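Local coordinates for protein probable ATP-dependent kinase TDA10 (Saccharomyces cerevisiae, PDB 1ODF) that probably acts as an ATP-dependent kinase of still unknown substrate specificity, with a fold closely resembling that of bacterial pantothenate kinase, at residues Leu32-Gly38 and Ile155-Trp161; Ser64-Ala68 and Gln147-Leu151; Leu177-Met182 and Pro250-Tyr255; Val208-Asp212 and Thr272-Ser277. All blocks are in the same frame, centred on the assembly; numbering follows the deposited sequence.

How the contacts relate
Contacts between residues far apart in sequence show how an alpha/beta kinase core is closed. From the N terminus, strand 32-37 pairs with strand 155-160 and closes the first long loop, contact 1. Within that loop lies contact 2, where strand 65-69, the next strand of the main sheet beyond 155-160, meets strand 147-150 of a small antiparallel sheet. Later in the chain, contact 3 joins the loop before helix 182-195 to helix 249-262, and contact 4 pairs strand 204-211 with strand 269-275; these two cross, their segments alternating. Contact 1 touches the other three: G66 bonds to strand 155-160, F209 N to S37 O, and W161 packs on Y252.

Contact 1 of 4, residues Leu32-Gly38 and Ile155-Trp161; sequences LFIFFSG and IFILEGW
The apolar centre alternates between two sheet faces. One, packed by helix 8-24, carries L32, I34, F36, I155, I157 and polar E159: I34 CD1 lies 3.7 Å from I155 CG2, F36 CE1 3.9 Å from I157 CG2, and F36 CB 3.7 Å from E159 CB. The other carries F33, F35, F156 and L158. With F33 in m and F156 in t, F156 CB stands over the F33 ring face, 4.1 Å from its centroid, and L158 CD2 lies 3.9 Å from F35 CE2, at that ring's edge. Strand 32-37 runs parallel to the strand starting at I155, axes 4.7 Å apart at 20°, in step from L32-I155 to F36-E159. Hydrogen bonds alternate: F156 N to L32 O (2.9 Å), I34 N to F156 O (2.8 Å), L158 N to I34 O and F36 N to L158 O (both 3.0 Å), G160 N to F36 O (3.1 Å). At the polar edge S37 OG bonds L163 O, E159 bonds S45 and S69 weakly, with a bound sulfate about 5 Å from its side chain, and G38 O accepts from K44 NZ. At G38, strand 32-37 enters the predicted ATP-binding loop, consistent with the P-loop (Walker A) of a nucleotide-binding kinase.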
loop_
_atom_site.group_PDB
_atom_site.type_symbol
_atom_site.label_atom_id
_atom_site.label_comp_id
_atom_site.label_asym_id
_atom_site.label_seq_id
_atom_site.Cartn_x
_atom_site.Cartn_y
_atom_site.Cartn_z
ATOM N N LEU A 32 8.941 -12.071 -8.064
ATOM C CA LEU A 32 8.047 -11.300 -8.912
ATOM C C LEU A 32 7.199 -10.584 -7.869
ATOM O O LEU A 32 6.578 -11.232 -7.020
ATOM C CB LEU A 32 7.140 -12.209 -9.745
ATOM C CG LEU A 32 6.243 -11.629 -10.858
ATOM C CD1 LEU A 32 4.835 -12.125 -10.677
ATOM C CD2 LEU A 32 6.260 -10.130 -10.876
ATOM N N PHE A 33 7.192 -9.258 -7.898
ATOM C CA PHE A 33 6.374 -8.518 -6.948
ATOM C C PHE A 33 5.005 -8.187 -7.535
ATOM O O PHE A 33 4.851 -8.041 -8.753
ATOM C CB PHE A 33 7.072 -7.224 -6.518
ATOM C CG PHE A 33 8.119 -7.433 -5.465
ATOM C CD1 PHE A 33 9.263 -8.187 -5.737
ATOM C CD2 PHE A 33 7.942 -6.920 -4.184
ATOM C CE1 PHE A 33 10.214 -8.431 -4.744
ATOM C CE2 PHE A 33 8.887 -7.159 -3.182
ATOM C CZ PHE A 33 10.027 -7.917 -3.462
ATOM N N ILE A 34 4.011 -8.106 -6.658
ATOM C CA ILE A 34 2.666 -7.749 -7.062
ATOM C C ILE A 34 2.188 -6.672 -6.087
ATOM O O ILE A 34 1.972 -6.933 -4.897
ATOM C CB ILE A 34 1.719 -8.957 -7.033
ATOM C CG1 ILE A 34 2.215 -10.020 -8.016
ATOM C CG2 ILE A 34 0.308 -8.513 -7.437
ATOM C CD1 ILE A 34 1.348 -11.240 -8.085
ATOM N N PHE A 35 2.063 -5.455 -6.609
ATOM C CA PHE A 35 1.649 -4.307 -5.826
ATOM C C PHE A 35 0.176 -3.977 -5.988
ATOM O O PHE A 35 -0.344 -3.932 -7.114
ATOM C CB PHE A 35 2.449 -3.063 -6.232
ATOM C CG PHE A 35 3.923 -3.161 -5.966
ATOM C CD1 PHE A 35 4.840 -2.857 -6.970
ATOM C CD2 PHE A 35 4.402 -3.521 -4.702
ATOM C CE1 PHE A 35 6.218 -2.905 -6.725
ATOM C CE2 PHE A 35 5.779 -3.574 -4.441
ATOM C CZ PHE A 35 6.689 -3.265 -5.455
ATOM N N PHE A 36 -0.494 -3.761 -4.859
ATOM C CA PHE A 36 -1.891 -3.356 -4.874
ATOM C C PHE A 36 -1.915 -1.967 -4.280
ATOM O O PHE A 36 -1.349 -1.738 -3.205
ATOM C CB PHE A 36 -2.773 -4.289 -4.047
ATOM C CG PHE A 36 -3.057 -5.606 -4.718
ATOM C CD1 PHE A 36 -2.081 -6.601 -4.780
ATOM C CD2 PHE A 36 -4.304 -5.855 -5.277
ATOM C CE1 PHE A 36 -2.351 -7.825 -5.384
ATOM C CE2 PHE A 36 -4.586 -7.078 -5.884
ATOM C CZ PHE A 36 -3.610 -8.065 -5.936
ATOM N N SER A 37 -2.552 -1.042 -4.997
ATOM C CA SER A 37 -2.655 0.348 -4.571
ATOM C C SER A 37 -4.072 0.876 -4.776
ATOM O O SER A 37 -4.686 0.669 -5.831
ATOM C CB SER A 37 -1.678 1.211 -5.372
ATOM O OG SER A 37 -1.556 2.507 -4.822
ATOM N N GLY A 38 -4.587 1.565 -3.768
ATOM C CA GLY A 38 -5.926 2.114 -3.871
ATOM C C GLY A 38 -6.271 2.965 -2.665
ATOM O O GLY A 38 -5.722 2.758 -1.586
ATOM N N ILE A 155 6.806 -15.205 -5.408
ATOM C CA ILE A 155 5.856 -14.120 -5.618
ATOM C C ILE A 155 5.647 -13.378 -4.308
ATOM O O ILE A 155 5.345 -13.989 -3.287
ATOM C CB ILE A 155 4.479 -14.647 -6.116
ATOM C CG1 ILE A 155 4.639 -15.259 -7.511
ATOM C CG2 ILE A 155 3.443 -13.511 -6.138
ATOM C CD1 ILE A 155 3.386 -15.906 -8.039
ATOM N N PHE A 156 5.837 -12.063 -4.333
ATOM C CA PHE A 156 5.632 -11.275 -3.133
ATOM C C PHE A 156 4.580 -10.204 -3.361
ATOM O O PHE A 156 4.727 -9.316 -4.205
ATOM C CB PHE A 156 6.934 -10.629 -2.656
ATOM C CG PHE A 156 6.817 -10.022 -1.298
ATOM C CD1 PHE A 156 6.168 -8.800 -1.118
ATOM C CD2 PHE A 156 7.277 -10.710 -0.173
ATOM C CE1 PHE A 156 5.973 -8.277 0.159
ATOM C CE2 PHE A 156 7.084 -10.190 1.119
ATOM C CZ PHE A 156 6.432 -8.976 1.280
ATOM N N ILE A 157 3.518 -10.304 -2.576
ATOM C CA ILE A 157 2.394 -9.391 -2.652
ATOM C C ILE A 157 2.498 -8.323 -1.577
ATOM O O ILE A 157 2.554 -8.635 -0.391
ATOM C CB ILE A 157 1.063 -10.169 -2.471
ATOM C CG1 ILE A 157 0.968 -11.268 -3.532
ATOM C CG2 ILE A 157 -0.128 -9.228 -2.564
ATOM C CD1 ILE A 157 -0.272 -12.127 -3.416
ATOM N N LEU A 158 2.546 -7.064 -1.999
ATOM C CA LEU A 158 2.608 -5.944 -1.066
ATOM C C LEU A 158 1.447 -5.002 -1.411
ATOM O O LEU A 158 1.148 -4.785 -2.592
ATOM C CB LEU A 158 3.948 -5.207 -1.180
ATOM C CG LEU A 158 4.153 -4.036 -0.205
ATOM C CD1 LEU A 158 4.207 -4.562 1.235
ATOM C CD2 LEU A 158 5.428 -3.292 -0.557
ATOM N N GLU A 159 0.792 -4.457 -0.388
ATOM C CA GLU A 159 -0.339 -3.565 -0.614
ATOM C C GLU A 159 -0.374 -2.384 0.345
ATOM O O GLU A 159 -0.016 -2.508 1.516
ATOM C CB GLU A 159 -1.650 -4.345 -0.507
ATOM C CG GLU A 159 -2.013 -4.775 0.908
ATOM C CD GLU A 159 -2.743 -3.690 1.701
ATOM O OE1 GLU A 159 -2.806 -3.823 2.939
ATOM O OE2 GLU A 159 -3.260 -2.715 1.099
ATOM N N GLY A 160 -0.815 -1.240 -0.180
ATOM C CA GLY A 160 -0.921 -0.019 0.598
ATOM C C GLY A 160 -1.736 1.011 -0.172
ATOM O O GLY A 160 -1.921 0.891 -1.389
ATOM N N TRP A 161 -2.217 2.031 0.534
ATOM C CA TRP A 161 -3.026 3.076 -0.085
ATOM C C TRP A 161 -2.192 4.097 -0.861
ATOM O O TRP A 161 -2.740 4.854 -1.661
ATOM C CB TRP A 161 -3.880 3.805 0.973
ATOM C CG TRP A 161 -3.064 4.546 1.978
ATOM C CD1 TRP A 161 -2.535 4.049 3.137
ATOM C CD2 TRP A 161 -2.576 5.884 1.858
ATOM N NE1 TRP A 161 -1.737 4.997 3.742
ATOM C CE2 TRP A 161 -1.743 6.131 2.973
ATOM C CE3 TRP A 161 -2.753 6.902 0.909
ATOM C CZ2 TRP A 161 -1.089 7.348 3.162
ATOM C CZ3 TRP A 161 -2.106 8.105 1.099
ATOM C CH2 TRP A 161 -1.282 8.318 2.216
#

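Contact 2 of 4, residues Ser64-Ala68 and Gln147-Leu151; sequences SIGYA and QKIKL
Q147 begins the segment Q147-L151 by reaching across to S64-A68 with its amide. Its p, t side chain brings NE2 to 2.9 Å from Y67 O, a nearly straight hydrogen bond, while OE1 accepts from a water at 2.7 Å that in turn accepts from Y67 N at 3.0 Å. One side chain thus serves both the N and the O of Y67, the O directly and the N through the water. K148 points out of reach, its side chain on strand 125-132. The two strands, 65-68 and 147-150, are extended and run at 150°, with axes 7.1 Å apart at closest: too far for backbone pairing, so side chains span the gap between an edge of the main mixed sheet and an edge of the small antiparallel sheet. On its other edge, strand 65-69 is hydrogen-bonded to strand 155-160. I149, in m, t, points toward that gap, its CD1 3.8 Å from G66 CA; a CB on G66 would clash with this methyl. Its CG2 lies 4.0 Å from S64 OG. K150 offers its carbonyl: S64, with chi1 in t, donates from OG to K150 O at 2.6 Å, and S64 OG also lies 3.8 Å from K150 CB.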
loop_
_atom_site.group_PDB
_atom_site.type_symbol
_atom_site.label_atom_id
_atom_site.label_comp_id
_atom_site.label_asym_id
_atom_site.label_seq_id
_atom_site.Cartn_x
_atom_site.Cartn_y
_atom_site.Cartn_z
ATOM N N SER A 64 6.850 -20.316 -3.662
ATOM C CA SER A 64 6.801 -19.665 -2.352
ATOM C C SER A 64 6.087 -18.317 -2.505
ATOM O O SER A 64 6.576 -17.423 -3.200
ATOM C CB SER A 64 8.217 -19.437 -1.809
ATOM O OG SER A 64 8.175 -18.718 -0.586
ATOM N N ILE A 65 4.938 -18.176 -1.852
ATOM C CA ILE A 65 4.151 -16.948 -1.937
ATOM C C ILE A 65 4.183 -16.122 -0.651
ATOM O O ILE A 65 3.842 -16.612 0.419
ATOM C CB ILE A 65 2.658 -17.253 -2.250
ATOM C CG1 ILE A 65 2.544 -18.258 -3.406
ATOM C CG2 ILE A 65 1.921 -15.956 -2.595
ATOM C CD1 ILE A 65 3.093 -17.768 -4.732
ATOM N N GLY A 66 4.580 -14.861 -0.766
ATOM C CA GLY A 66 4.624 -13.988 0.394
ATOM C C GLY A 66 3.597 -12.867 0.299
ATOM O O GLY A 66 3.207 -12.445 -0.794
ATOM N N TYR A 67 3.153 -12.376 1.447
ATOM C CA TYR A 67 2.173 -11.299 1.477
ATOM C C TYR A 67 2.447 -10.351 2.627
ATOM O O TYR A 67 2.863 -10.767 3.709
ATOM C CB TYR A 67 0.754 -11.868 1.617
ATOM C CG TYR A 67 -0.323 -10.808 1.750
ATOM C CD1 TYR A 67 -0.488 -10.085 2.942
ATOM C CD2 TYR A 67 -1.143 -10.489 0.670
ATOM C CE1 TYR A 67 -1.434 -9.065 3.047
ATOM C CE2 TYR A 67 -2.097 -9.478 0.761
ATOM C CZ TYR A 67 -2.237 -8.766 1.948
ATOM O OH TYR A 67 -3.180 -7.765 2.024
ATOM N N ALA A 68 2.207 -9.069 2.389
ATOM C CA ALA A 68 2.390 -8.075 3.425
ATOM C C ALA A 68 1.668 -6.779 3.085
ATOM O O ALA A 68 1.500 -6.431 1.919
ATOM C CB ALA A 68 3.883 -7.796 3.638
ATOM N N GLN A 147 5.887 -12.773 10.959
ATOM C CA GLN A 147 5.583 -13.916 10.107
ATOM C C GLN A 147 6.865 -14.395 9.444
ATOM O O GLN A 147 7.830 -13.640 9.320
ATOM C CB GLN A 147 4.590 -13.510 9.016
ATOM C CG GLN A 147 5.210 -12.577 7.966
ATOM C CD GLN A 147 4.410 -12.497 6.669
ATOM O OE1 GLN A 147 4.034 -13.523 6.087
ATOM N NE2 GLN A 147 4.164 -11.275 6.201
ATOM N N LYS A 148 6.874 -15.649 9.012
ATOM C CA LYS A 148 8.040 -16.204 8.335
ATOM C C LYS A 148 7.681 -16.690 6.937
ATOM O O LYS A 148 6.683 -17.379 6.742
ATOM C CB LYS A 148 8.654 -17.351 9.148
ATOM C CG LYS A 148 9.681 -16.880 10.162
ATOM C CD LYS A 148 10.533 -18.026 10.709
ATOM C CE LYS A 148 9.761 -18.915 11.671
ATOM N NZ LYS A 148 10.669 -19.884 12.352
ATOM N N ILE A 149 8.499 -16.320 5.962
ATOM C CA ILE A 149 8.256 -16.725 4.587
ATOM C C ILE A 149 9.412 -17.580 4.081
ATOM O O ILE A 149 10.573 -17.277 4.352
ATOM C CB ILE A 149 8.075 -15.482 3.678
ATOM C CG1 ILE A 149 6.909 -14.632 4.206
ATOM C CG2 ILE A 149 7.806 -15.919 2.235
ATOM C CD1 ILE A 149 6.688 -13.332 3.460
ATOM N N LYS A 150 9.090 -18.649 3.353
ATOM C CA LYS A 150 10.113 -19.549 2.819
ATOM C C LYS A 150 10.939 -18.921 1.701
ATOM O O LYS A 150 10.393 -18.343 0.763
ATOM C CB LYS A 150 9.477 -20.839 2.286
ATOM C CG LYS A 150 8.710 -21.656 3.319
ATOM C CD LYS A 150 8.110 -22.915 2.693
ATOM C CE LYS A 150 7.206 -23.663 3.673
ATOM N NZ LYS A 150 5.990 -22.874 4.032
ATOM N N LEU A 151 12.258 -19.038 1.810
ATOM C CA LEU A 151 13.169 -18.520 0.801
ATOM C C LEU A 151 13.620 -19.668 -0.106
ATOM O O LEU A 151 13.763 -20.808 0.334
ATOM C CB LEU A 151 14.395 -17.881 1.455
ATOM C CG LEU A 151 14.241 -16.517 2.138
ATOM C CD1 LEU A 151 13.900 -15.445 1.109
ATOM C CD2 LEU A 151 13.159 -16.602 3.182
HETATM O O HOH W 1 3.029 -14.362 3.730
#

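Contact 3 of 4, residues Leu177-Met182 and Pro250-Tyr255; sequences LLTGDM and PSYKLY
Apolar contacts dominate where the loop L177-M182 meets a short piece of helix 249-262, P250-Y255. M182, with all three chi angles in m, acts as a knob in a hole formed by P250, S251, L254 and Y255: its CG lies 3.7 Å from P250 CB, and its CE is 4.0 Å from Y255 CE1, 4.3 Å from L254 CD1 and 3.6 Å from S251 OG. Beside it, L177 CB is 3.9 Å from L254 CG, and L178 CD1 is 3.9 Å from L254 CD1. One contact is with a backbone carbonyl: L177 CD1 rests 3.6 Å from K253 O. Backbone hydrogen bonds fix each partner internally. A type II' turn from T179 to M182, with G180 at phi 46°, is closed by M182 N to T179 O (2.9 Å), and L178 centres an inverse gamma turn; in the helix L254 N bonds P250 O and Y255 N bonds S251 O, both at 2.9 Å. Beyond the pair, Y255 OH bonds N186. What results is knob-into-hole packing of the loop leading into helix 182-195 against helix 249-262.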
loop_
_atom_site.group_PDB
_atom_site.type_symbol
_atom_site.label_atom_id
_atom_site.label_comp_id
_atom_site.label_asym_id
_atom_site.label_seq_id
_atom_site.Cartn_x
_atom_site.Cartn_y
_atom_site.Cartn_z
ATOM N N LEU A 177 0.358 22.761 -3.594
ATOM C CA LEU A 177 -0.066 21.606 -2.804
ATOM C C LEU A 177 1.076 21.121 -1.904
ATOM O O LEU A 177 0.853 20.594 -0.808
ATOM C CB LEU A 177 -0.521 20.477 -3.739
ATOM C CG LEU A 177 -1.785 20.765 -4.560
ATOM C CD1 LEU A 177 -1.936 19.754 -5.681
ATOM C CD2 LEU A 177 -2.995 20.741 -3.638
ATOM N N LEU A 178 2.303 21.314 -2.374
ATOM C CA LEU A 178 3.469 20.892 -1.624
ATOM C C LEU A 178 3.955 21.989 -0.694
ATOM O O LEU A 178 4.841 22.768 -1.036
ATOM C CB LEU A 178 4.592 20.480 -2.578
ATOM C CG LEU A 178 5.841 19.939 -1.881
ATOM C CD1 LEU A 178 5.450 18.831 -0.907
ATOM C CD2 LEU A 178 6.825 19.433 -2.922
ATOM N N THR A 179 3.368 22.045 0.490
ATOM C CA THR A 179 3.761 23.048 1.458
ATOM C C THR A 179 3.567 22.533 2.871
ATOM O O THR A 179 3.106 21.409 3.079
ATOM C CB THR A 179 2.932 24.317 1.296
ATOM O OG1 THR A 179 3.447 25.333 2.165
ATOM C CG2 THR A 179 1.468 24.037 1.649
ATOM N N GLY A 180 3.922 23.369 3.839
ATOM C CA GLY A 180 3.770 23.006 5.232
ATOM C C GLY A 180 4.250 21.618 5.594
ATOM O O GLY A 180 5.371 21.220 5.266
ATOM N N ASP A 181 3.385 20.871 6.269
ATOM C CA ASP A 181 3.723 19.528 6.716
ATOM C C ASP A 181 3.983 18.537 5.583
ATOM O O ASP A 181 4.631 17.509 5.795
ATOM C CB ASP A 181 2.616 18.991 7.633
ATOM C CG ASP A 181 2.399 19.862 8.870
ATOM O OD1 ASP A 181 3.387 20.422 9.391
ATOM O OD2 ASP A 181 1.242 19.970 9.333
ATOM N N MET A 182 3.492 18.839 4.385
ATOM C CA MET A 182 3.688 17.936 3.257
ATOM C C MET A 182 5.113 17.907 2.747
ATOM O O MET A 182 5.516 16.961 2.081
ATOM C CB MET A 182 2.750 18.289 2.100
ATOM C CG MET A 182 1.348 17.730 2.259
ATOM S SD MET A 182 1.350 15.952 2.627
ATOM C CE MET A 182 1.884 15.247 1.012
ATOM N N PRO A 250 -4.176 15.596 1.471
ATOM C CA PRO A 250 -3.094 16.333 0.800
ATOM C C PRO A 250 -2.281 15.401 -0.108
ATOM O O PRO A 250 -1.974 15.738 -1.257
ATOM C CB PRO A 250 -2.277 16.882 1.966
ATOM C CG PRO A 250 -3.330 17.101 3.028
ATOM C CD PRO A 250 -4.164 15.846 2.924
ATOM N N SER A 251 -1.950 14.222 0.411
ATOM C CA SER A 251 -1.194 13.241 -0.362
ATOM C C SER A 251 -1.944 12.860 -1.635
ATOM O O SER A 251 -1.365 12.810 -2.714
ATOM C CB SER A 251 -0.942 11.989 0.474
ATOM O OG SER A 251 -0.053 12.277 1.531
ATOM N N TYR A 252 -3.238 12.589 -1.494
ATOM C CA TYR A 252 -4.070 12.220 -2.632
ATOM C C TYR A 252 -4.027 13.301 -3.702
ATOM O O TYR A 252 -3.750 13.018 -4.869
ATOM C CB TYR A 252 -5.525 11.988 -2.181
ATOM C CG TYR A 252 -5.754 10.661 -1.488
ATOM C CD1 TYR A 252 -6.458 10.587 -0.283
ATOM C CD2 TYR A 252 -5.251 9.476 -2.030
ATOM C CE1 TYR A 252 -6.647 9.361 0.366
ATOM C CE2 TYR A 252 -5.437 8.247 -1.388
ATOM C CZ TYR A 252 -6.130 8.195 -0.193
ATOM O OH TYR A 252 -6.283 6.979 0.449
ATOM N N LYS A 253 -4.289 14.539 -3.291
ATOM C CA LYS A 253 -4.292 15.671 -4.208
ATOM C C LYS A 253 -2.946 15.875 -4.901
ATOM O O LYS A 253 -2.896 16.265 -6.064
ATOM C CB LYS A 253 -4.661 16.961 -3.468
ATOM C CG LYS A 253 -6.031 16.957 -2.826
ATOM C CD LYS A 253 -6.313 18.294 -2.145
ATOM C CE LYS A 253 -7.722 18.333 -1.560
ATOM N NZ LYS A 253 -8.085 19.687 -1.017
ATOM N N LEU A 254 -1.859 15.623 -4.183
ATOM C CA LEU A 254 -0.535 15.801 -4.754
ATOM C C LEU A 254 -0.060 14.691 -5.704
ATOM O O LEU A 254 0.421 14.986 -6.793
ATOM C CB LEU A 254 0.505 15.945 -3.641
ATOM C CG LEU A 254 1.442 17.161 -3.679
ATOM C CD1 LEU A 254 2.685 16.843 -2.865
ATOM C CD2 LEU A 254 1.823 17.507 -5.111
ATOM N N TYR A 255 -0.220 13.427 -5.302
ATOM C CA TYR A 255 0.291 12.301 -6.091
ATOM C C TYR A 255 -0.640 11.400 -6.890
ATOM O O TYR A 255 -0.209 10.805 -7.877
ATOM C CB TYR A 255 1.111 11.379 -5.184
ATOM C CG TYR A 255 2.026 12.081 -4.207
ATOM C CD1 TYR A 255 1.752 12.081 -2.837
ATOM C CD2 TYR A 255 3.194 12.702 -4.644
ATOM C CE1 TYR A 255 2.630 12.678 -1.924
ATOM C CE2 TYR A 255 4.081 13.297 -3.746
ATOM C CZ TYR A 255 3.795 13.283 -2.390
ATOM O OH TYR A 255 4.685 13.853 -1.511
#

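Contact 4 of 4, residues Val208-Asp212 and Thr272-Ser277; sequences VFTTD and TLGIDS
Parallel strands 204-211 and 269-275 pair in the mixed central sheet of an alpha/beta fold resembling pantothenate kinase, consistent with a P-loop kinase; their axes pass 4.5 Å apart at 28°. V208 matches T272, F209 L273 and T210 G274. The backbone bonds are L273 N to V208 O (2.7 Å), T210 N to L273 O and I275 N to T210 O (both 2.8 Å). V208 (t), T210 (t) and T272 (m) share the face covered by helix 249-262; V208 CB lies 3.9 Å from T272 OG1, and G274 lies beside T210 without a side chain. F209, T211, L273 and I275 point to the other face, against helix 8-24. F209 takes m and L273 m, t, which sets F209 CE1 3.7 Å from L273 CD1. I275, in p, t, carries CD1 to 4.5 Å from F209 CD2. F209 also touches S42 of the predicted ATP-binding loop. T211, in t, holds OG1 2.6 Å from I275 O, with N216 OD1 another acceptor in reach, while D212 N makes a weak 3.5 Å bond to I275 O. D212, in p, turns OD2 to 3.3 Å from D276 CB. A water donates to D212 OD1 at 3.1 Å and lies 2.7 Å from S277 OG.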
loop_
_atom_site.group_PDB
_atom_site.type_symbol
_atom_site.label_atom_id
_atom_site.label_comp_id
_atom_site.label_asym_id
_atom_site.label_seq_id
_atom_site.Cartn_x
_atom_site.Cartn_y
_atom_site.Cartn_z
ATOM N N VAL A 208 -4.024 -1.223 -9.786
ATOM C CA VAL A 208 -4.368 0.110 -9.335
ATOM C C VAL A 208 -5.862 0.353 -9.303
ATOM O O VAL A 208 -6.573 0.102 -10.283
ATOM C CB VAL A 208 -3.703 1.186 -10.234
ATOM C CG1 VAL A 208 -4.177 2.591 -9.816
ATOM C CG2 VAL A 208 -2.184 1.084 -10.123
ATOM N N PHE A 209 -6.320 0.841 -8.155
ATOM C CA PHE A 209 -7.723 1.164 -7.932
ATOM C C PHE A 209 -7.843 2.679 -7.861
ATOM O O PHE A 209 -7.155 3.323 -7.055
ATOM C CB PHE A 209 -8.211 0.616 -6.578
ATOM C CG PHE A 209 -8.574 -0.851 -6.574
ATOM C CD1 PHE A 209 -7.892 -1.773 -7.362
ATOM C CD2 PHE A 209 -9.585 -1.316 -5.735
ATOM C CE1 PHE A 209 -8.214 -3.132 -7.311
ATOM C CE2 PHE A 209 -9.911 -2.668 -5.676
ATOM C CZ PHE A 209 -9.223 -3.578 -6.467
ATOM N N THR A 210 -8.687 3.256 -8.709
ATOM C CA THR A 210 -8.930 4.684 -8.632
ATOM C C THR A 210 -10.458 4.853 -8.617
ATOM O O THR A 210 -11.195 3.889 -8.838
ATOM C CB THR A 210 -8.295 5.464 -9.806
ATOM O OG1 THR A 210 -8.242 6.853 -9.458
ATOM C CG2 THR A 210 -9.106 5.300 -11.084
ATOM N N THR A 211 -10.940 6.058 -8.340
ATOM C CA THR A 211 -12.380 6.280 -8.286
ATOM C C THR A 211 -12.770 7.557 -9.028
ATOM O O THR A 211 -11.900 8.343 -9.398
ATOM C CB THR A 211 -12.855 6.339 -6.807
ATOM O OG1 THR A 211 -14.281 6.449 -6.759
ATOM C CG2 THR A 211 -12.217 7.512 -6.082
ATOM N N ASP A 212 -14.067 7.749 -9.263
ATOM C CA ASP A 212 -14.562 8.934 -9.974
ATOM C C ASP A 212 -14.490 10.203 -9.130
ATOM O O ASP A 212 -14.403 11.311 -9.657
ATOM C CB ASP A 212 -16.005 8.712 -10.435
ATOM C CG ASP A 212 -16.901 8.207 -9.320
ATOM O OD1 ASP A 212 -16.859 8.788 -8.218
ATOM O OD2 ASP A 212 -17.649 7.232 -9.547
ATOM N N THR A 272 -5.385 -1.075 -14.264
ATOM C CA THR A 272 -6.010 0.040 -13.560
ATOM C C THR A 272 -7.528 -0.141 -13.590
ATOM O O THR A 272 -8.124 -0.383 -14.645
ATOM C CB THR A 272 -5.645 1.423 -14.183
ATOM O OG1 THR A 272 -4.228 1.641 -14.105
ATOM C CG2 THR A 272 -6.354 2.543 -13.430
ATOM N N LEU A 273 -8.142 -0.038 -12.417
ATOM C CA LEU A 273 -9.581 -0.198 -12.280
ATOM C C LEU A 273 -10.211 1.056 -11.699
ATOM O O LEU A 273 -9.787 1.548 -10.645
ATOM C CB LEU A 273 -9.906 -1.372 -11.356
ATOM C CG LEU A 273 -9.392 -2.779 -11.661
ATOM C CD1 LEU A 273 -9.896 -3.722 -10.586
ATOM C CD2 LEU A 273 -9.870 -3.236 -13.023
ATOM N N GLY A 274 -11.218 1.573 -12.395
ATOM C CA GLY A 274 -11.914 2.750 -11.917
ATOM C C GLY A 274 -13.196 2.292 -11.255
ATOM O O GLY A 274 -13.995 1.604 -11.883
ATOM N N ILE A 275 -13.397 2.653 -9.990
ATOM C CA ILE A 275 -14.608 2.235 -9.285
ATOM C C ILE A 275 -15.368 3.413 -8.700
ATOM O O ILE A 275 -14.782 4.450 -8.393
ATOM C CB ILE A 275 -14.295 1.245 -8.145
ATOM C CG1 ILE A 275 -13.615 1.977 -6.982
ATOM C CG2 ILE A 275 -13.410 0.132 -8.664
ATOM C CD1 ILE A 275 -13.376 1.101 -5.762
ATOM N N ASP A 276 -16.678 3.231 -8.542
ATOM C CA ASP A 276 -17.553 4.270 -8.004
ATOM C C ASP A 276 -17.840 4.076 -6.516
ATOM O O ASP A 276 -17.353 3.124 -5.898
ATOM C CB ASP A 276 -18.873 4.289 -8.781
ATOM C CG ASP A 276 -19.688 3.008 -8.599
ATOM O OD1 ASP A 276 -20.682 2.832 -9.341
ATOM O OD2 ASP A 276 -19.350 2.181 -7.720
ATOM N N SER A 277 -18.641 4.981 -5.954
ATOM C CA SER A 277 -19.017 4.934 -4.541
ATOM C C SER A 277 -19.369 3.525 -4.068
ATOM O O SER A 277 -18.969 3.115 -2.982
ATOM C CB SER A 277 -20.204 5.860 -4.286
ATOM O OG SER A 277 -19.959 7.148 -4.829
HETATM O O HOH W 2 -19.765 8.167 -7.323
#